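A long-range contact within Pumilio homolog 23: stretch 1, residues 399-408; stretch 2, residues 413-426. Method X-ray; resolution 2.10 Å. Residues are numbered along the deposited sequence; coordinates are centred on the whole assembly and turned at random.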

# COMPACT_ATOMS: atom_id res chain seq x y z
N LEU A 399 11.67 19.53 15.63
CA LEU A 399 11.81 18.08 15.57
C LEU A 399 10.99 17.38 16.62
O LEU A 399 10.17 16.50 16.27
CB LEU A 399 13.30 17.68 15.63
CG LEU A 399 13.85 16.95 14.40
CD1 LEU A 399 13.04 15.67 14.11
CD2 LEU A 399 13.86 17.87 13.18
N PRO A 400 11.11 17.67 17.93
CA PRO A 400 10.26 16.99 18.92
C PRO A 400 8.78 17.09 18.62
O PRO A 400 8.04 16.12 18.81
CB PRO A 400 10.61 17.69 20.24
CG PRO A 400 11.97 18.23 20.05
CD PRO A 400 12.05 18.61 18.58
N ARG A 401 8.31 18.26 18.17
CA ARG A 401 6.89 18.41 17.93
C ARG A 401 6.41 17.57 16.76
O ARG A 401 5.29 17.05 16.79
CB ARG A 401 6.55 19.89 17.73
CG ARG A 401 6.79 20.74 18.99
CD ARG A 401 6.54 22.20 18.75
NE ARG A 401 6.78 22.98 19.96
CZ ARG A 401 6.44 24.26 20.11
NH1 ARG A 401 5.82 24.90 19.13
NH2 ARG A 401 6.70 24.88 21.25
N LEU A 402 7.24 17.41 15.73
CA LEU A 402 6.82 16.57 14.60
C LEU A 402 6.93 15.09 14.94
O LEU A 402 6.09 14.29 14.52
CB LEU A 402 7.64 16.90 13.36
CG LEU A 402 7.20 18.14 12.58
CD1 LEU A 402 8.27 18.54 11.58
CD2 LEU A 402 5.87 17.92 11.88
N LEU A 403 7.97 14.70 15.69
CA LEU A 403 8.06 13.31 16.15
C LEU A 403 6.83 12.88 16.95
O LEU A 403 6.44 11.71 16.89
CB LEU A 403 9.32 13.12 17.00
CG LEU A 403 10.66 13.24 16.28
CD1 LEU A 403 11.77 13.27 17.33
CD2 LEU A 403 10.84 12.08 15.28
N PHE A 404 6.23 13.80 17.71
CA PHE A 404 5.07 13.49 18.53
C PHE A 404 3.90 14.37 18.12
O PHE A 404 3.26 14.98 18.98
CB PHE A 404 5.36 13.70 20.02
CG PHE A 404 6.35 12.74 20.60
CD1 PHE A 404 6.03 11.41 20.79
CD2 PHE A 404 7.60 13.19 21.01
CE1 PHE A 404 6.94 10.53 21.35
CE2 PHE A 404 8.52 12.32 21.57
CZ PHE A 404 8.19 10.99 21.75
N LEU A 405 3.64 14.45 16.81
CA LEU A 405 2.70 15.43 16.26
C LEU A 405 1.34 15.40 16.97
O LEU A 405 0.78 16.46 17.29
CB LEU A 405 2.55 15.17 14.76
CG LEU A 405 2.04 16.20 13.76
CD1 LEU A 405 2.73 17.54 13.91
CD2 LEU A 405 2.26 15.66 12.35
N ASP A 406 0.81 14.20 17.25
CA ASP A 406 -0.52 14.13 17.87
C ASP A 406 -0.49 14.56 19.33
O ASP A 406 -1.42 15.22 19.80
CB ASP A 406 -1.14 12.73 17.73
CG ASP A 406 -0.22 11.62 18.23
OD1 ASP A 406 1.00 11.87 18.38
OD2 ASP A 406 -0.72 10.49 18.47
N TYR A 407 0.58 14.23 20.06
CA TYR A 407 0.68 14.68 21.45
C TYR A 407 0.83 16.19 21.53
O TYR A 407 0.23 16.84 22.40
CB TYR A 407 1.86 14.00 22.16
CG TYR A 407 1.65 12.53 22.41
CD1 TYR A 407 2.05 11.58 21.48
CD2 TYR A 407 1.06 12.08 23.59
CE1 TYR A 407 1.87 10.23 21.71
CE2 TYR A 407 0.87 10.73 23.83
CZ TYR A 407 1.27 9.81 22.89
OH TYR A 407 1.08 8.46 23.11
N TYR A 408 1.63 16.79 20.65
CA TYR A 408 1.81 18.23 20.71
C TYR A 408 0.53 18.97 20.35
O TYR A 408 0.14 19.93 21.02
CB TYR A 408 2.97 18.69 19.81
CG TYR A 408 2.96 20.18 19.65
CD1 TYR A 408 3.36 21.01 20.69
CD2 TYR A 408 2.51 20.77 18.47
CE1 TYR A 408 3.33 22.39 20.55
CE2 TYR A 408 2.48 22.15 18.32
CZ TYR A 408 2.89 22.96 19.37
OH TYR A 408 2.85 24.33 19.22
N ASP A 413 -1.54 22.60 27.12
CA ASP A 413 -0.86 23.89 27.02
C ASP A 413 0.35 23.75 26.10
O ASP A 413 1.38 23.20 26.51
CB ASP A 413 -0.45 24.38 28.41
CG ASP A 413 0.31 25.69 28.36
OD1 ASP A 413 0.20 26.43 27.36
OD2 ASP A 413 1.02 25.99 29.34
N LYS A 414 0.23 24.29 24.88
CA LYS A 414 1.28 24.11 23.89
C LYS A 414 2.55 24.90 24.21
O LYS A 414 3.61 24.56 23.69
CB LYS A 414 0.76 24.50 22.51
CG LYS A 414 -0.15 23.44 21.91
CD LYS A 414 -0.90 23.93 20.70
CE LYS A 414 -1.98 22.93 20.31
NZ LYS A 414 -2.73 22.44 21.49
N SER A 415 2.47 25.92 25.07
CA SER A 415 3.65 26.71 25.39
C SER A 415 4.60 25.99 26.35
O SER A 415 5.74 26.44 26.52
CB SER A 415 3.25 28.06 25.99
OG SER A 415 2.43 27.87 27.13
N THR A 416 4.18 24.89 26.96
CA THR A 416 5.03 24.16 27.89
C THR A 416 5.32 22.73 27.45
O THR A 416 6.20 22.09 28.04
CB THR A 416 4.39 24.14 29.29
OG1 THR A 416 3.14 23.44 29.24
CG2 THR A 416 4.14 25.56 29.78
N TRP A 417 4.63 22.22 26.44
CA TRP A 417 4.89 20.88 25.94
C TRP A 417 6.33 20.78 25.45
O TRP A 417 6.85 21.69 24.79
CB TRP A 417 3.92 20.53 24.81
CG TRP A 417 4.05 19.11 24.36
CD1 TRP A 417 3.32 18.04 24.79
CD2 TRP A 417 5.00 18.59 23.41
NE1 TRP A 417 3.74 16.89 24.17
CE2 TRP A 417 4.77 17.20 23.31
CE3 TRP A 417 6.01 19.16 22.63
CZ2 TRP A 417 5.51 16.37 22.46
CZ3 TRP A 417 6.75 18.33 21.78
CH2 TRP A 417 6.50 16.95 21.71
N GLU A 418 6.99 19.66 25.77
CA GLU A 418 8.37 19.49 25.31
C GLU A 418 8.61 18.11 24.73
O GLU A 418 9.49 17.95 23.87
CB GLU A 418 9.34 19.72 26.46
CG GLU A 418 9.50 21.16 26.85
CD GLU A 418 10.61 21.34 27.86
OE1 GLU A 418 11.55 20.52 27.86
OE2 GLU A 418 10.53 22.30 28.66
N TRP A 419 7.88 17.10 25.20
CA TRP A 419 8.19 15.71 24.92
C TRP A 419 7.01 14.86 25.37
O TRP A 419 6.14 15.33 26.11
CB TRP A 419 9.49 15.28 25.65
CG TRP A 419 10.13 14.02 25.14
CD1 TRP A 419 10.21 12.81 25.78
CD2 TRP A 419 10.81 13.84 23.88
NE1 TRP A 419 10.88 11.89 25.00
CE2 TRP A 419 11.26 12.50 23.83
CE3 TRP A 419 11.08 14.68 22.80
CZ2 TRP A 419 11.96 11.99 22.74
CZ3 TRP A 419 11.77 14.17 21.71
CH2 TRP A 419 12.20 12.84 21.69
N ALA A 420 6.97 13.60 24.90
CA ALA A 420 5.99 12.61 25.35
C ALA A 420 6.74 11.37 25.83
O ALA A 420 6.88 10.39 25.09
CB ALA A 420 5.00 12.26 24.23
N PRO A 421 7.23 11.39 27.07
CA PRO A 421 8.14 10.33 27.52
C PRO A 421 7.52 8.94 27.39
O PRO A 421 6.39 8.69 27.82
CB PRO A 421 8.41 10.69 28.99
CG PRO A 421 8.07 12.14 29.10
CD PRO A 421 6.94 12.37 28.14
N GLY A 422 8.27 8.04 26.75
CA GLY A 422 7.84 6.67 26.55
C GLY A 422 6.85 6.45 25.43
O GLY A 422 6.60 5.29 25.07
N ALA A 423 6.29 7.50 24.85
CA ALA A 423 5.21 7.32 23.88
C ALA A 423 5.74 6.85 22.54
O ALA A 423 6.88 7.13 22.16
CB ALA A 423 4.43 8.63 23.70
N LYS A 424 4.90 6.12 21.82
CA LYS A 424 5.21 5.75 20.45
C LYS A 424 5.18 7.01 19.58
O LYS A 424 4.25 7.81 19.68
CB LYS A 424 4.22 4.71 19.94
CG LYS A 424 4.44 4.28 18.49
CD LYS A 424 5.78 3.57 18.30
CE LYS A 424 6.09 3.34 16.83
NZ LYS A 424 6.09 4.63 16.06
N MET A 425 6.20 7.20 18.75
CA MET A 425 6.24 8.39 17.92
C MET A 425 5.24 8.30 16.77
O MET A 425 4.77 7.23 16.39
CB MET A 425 7.65 8.63 17.41
CG MET A 425 8.55 9.15 18.52
SD MET A 425 10.29 9.26 18.10
CE MET A 425 10.90 10.07 19.59
N HIS A 426 4.95 9.46 16.18
CA HIS A 426 3.86 9.62 15.23
C HIS A 426 4.30 9.18 13.84
O HIS A 426 5.30 9.68 13.30
CB HIS A 426 3.43 11.09 15.21
CG HIS A 426 2.13 11.34 14.51
ND1 HIS A 426 2.07 11.81 13.22
CD2 HIS A 426 0.85 11.21 14.93
CE1 HIS A 426 0.80 11.96 12.87
NE2 HIS A 426 0.04 11.59 13.89
O HOH W 1 7.97 22.15 22.35
O HOH W 2 6.13 24.31 23.99
O HOH W 3 3.29 10.24 18.50
O HOH W 4 1.71 6.99 20.96

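Phe404 forms the centre of the contact. It lies at the break between two helical segments, 399-403 and 405-408, and although its CA-to-CB bond points away from stretch 2, its ring returns to it. The ring directs its edge at the face of Trp419, with the six-membered rings 4.8 Å apart between centroids and their planes at 83°. Ala420 CB lies over one face of the Phe404 ring, 3.8 Å from its centroid, and also over a face of the Tyr407 ring, 4.0 Å from that centroid, so a single methyl group serves two aromatic rings. A type II turn from Ala420 to Ala423, closed by Ala423 N to Ala420 O at 3.0 Å, brings Ala423 CB to 3.5 Å from Tyr407 CZ.

Trp417 makes a second aromatic cluster. Tyr408 CB sits almost directly above its six-membered ring, 4.0 Å from the centroid, and the Tyr408 ring presents its edge to the same indole in an offset arrangement. Arg401 CG packs 3.7 Å from Trp417 CZ3, the aliphatic part of the arginine thus adding to the apolar surface. Leu403 CD1 approaches Met425 CE at 4.0 Å.

Stretch 2 is an irregular segment without helix or strand, and one direct hydrogen bond joins it to stretch 1: His426 N donates to Leu403 O at 2.8 Å and is nearly linear. This anchors His426 beside the helix break, where Leu405 CB covers one face of the imidazole, 3.9 Å from its centroid.

Toward the edge, water completes the polar contacts. Water 1 accepts from Arg401 NE (2.8 Å) and donates to Trp417 O (2.7 Å), linking the guanidinium to the backbone. Water 3 donates to both Asp406 OD1 (2.8 Å) and Lys424 O (2.9 Å), bridging two acceptors that could not bond directly.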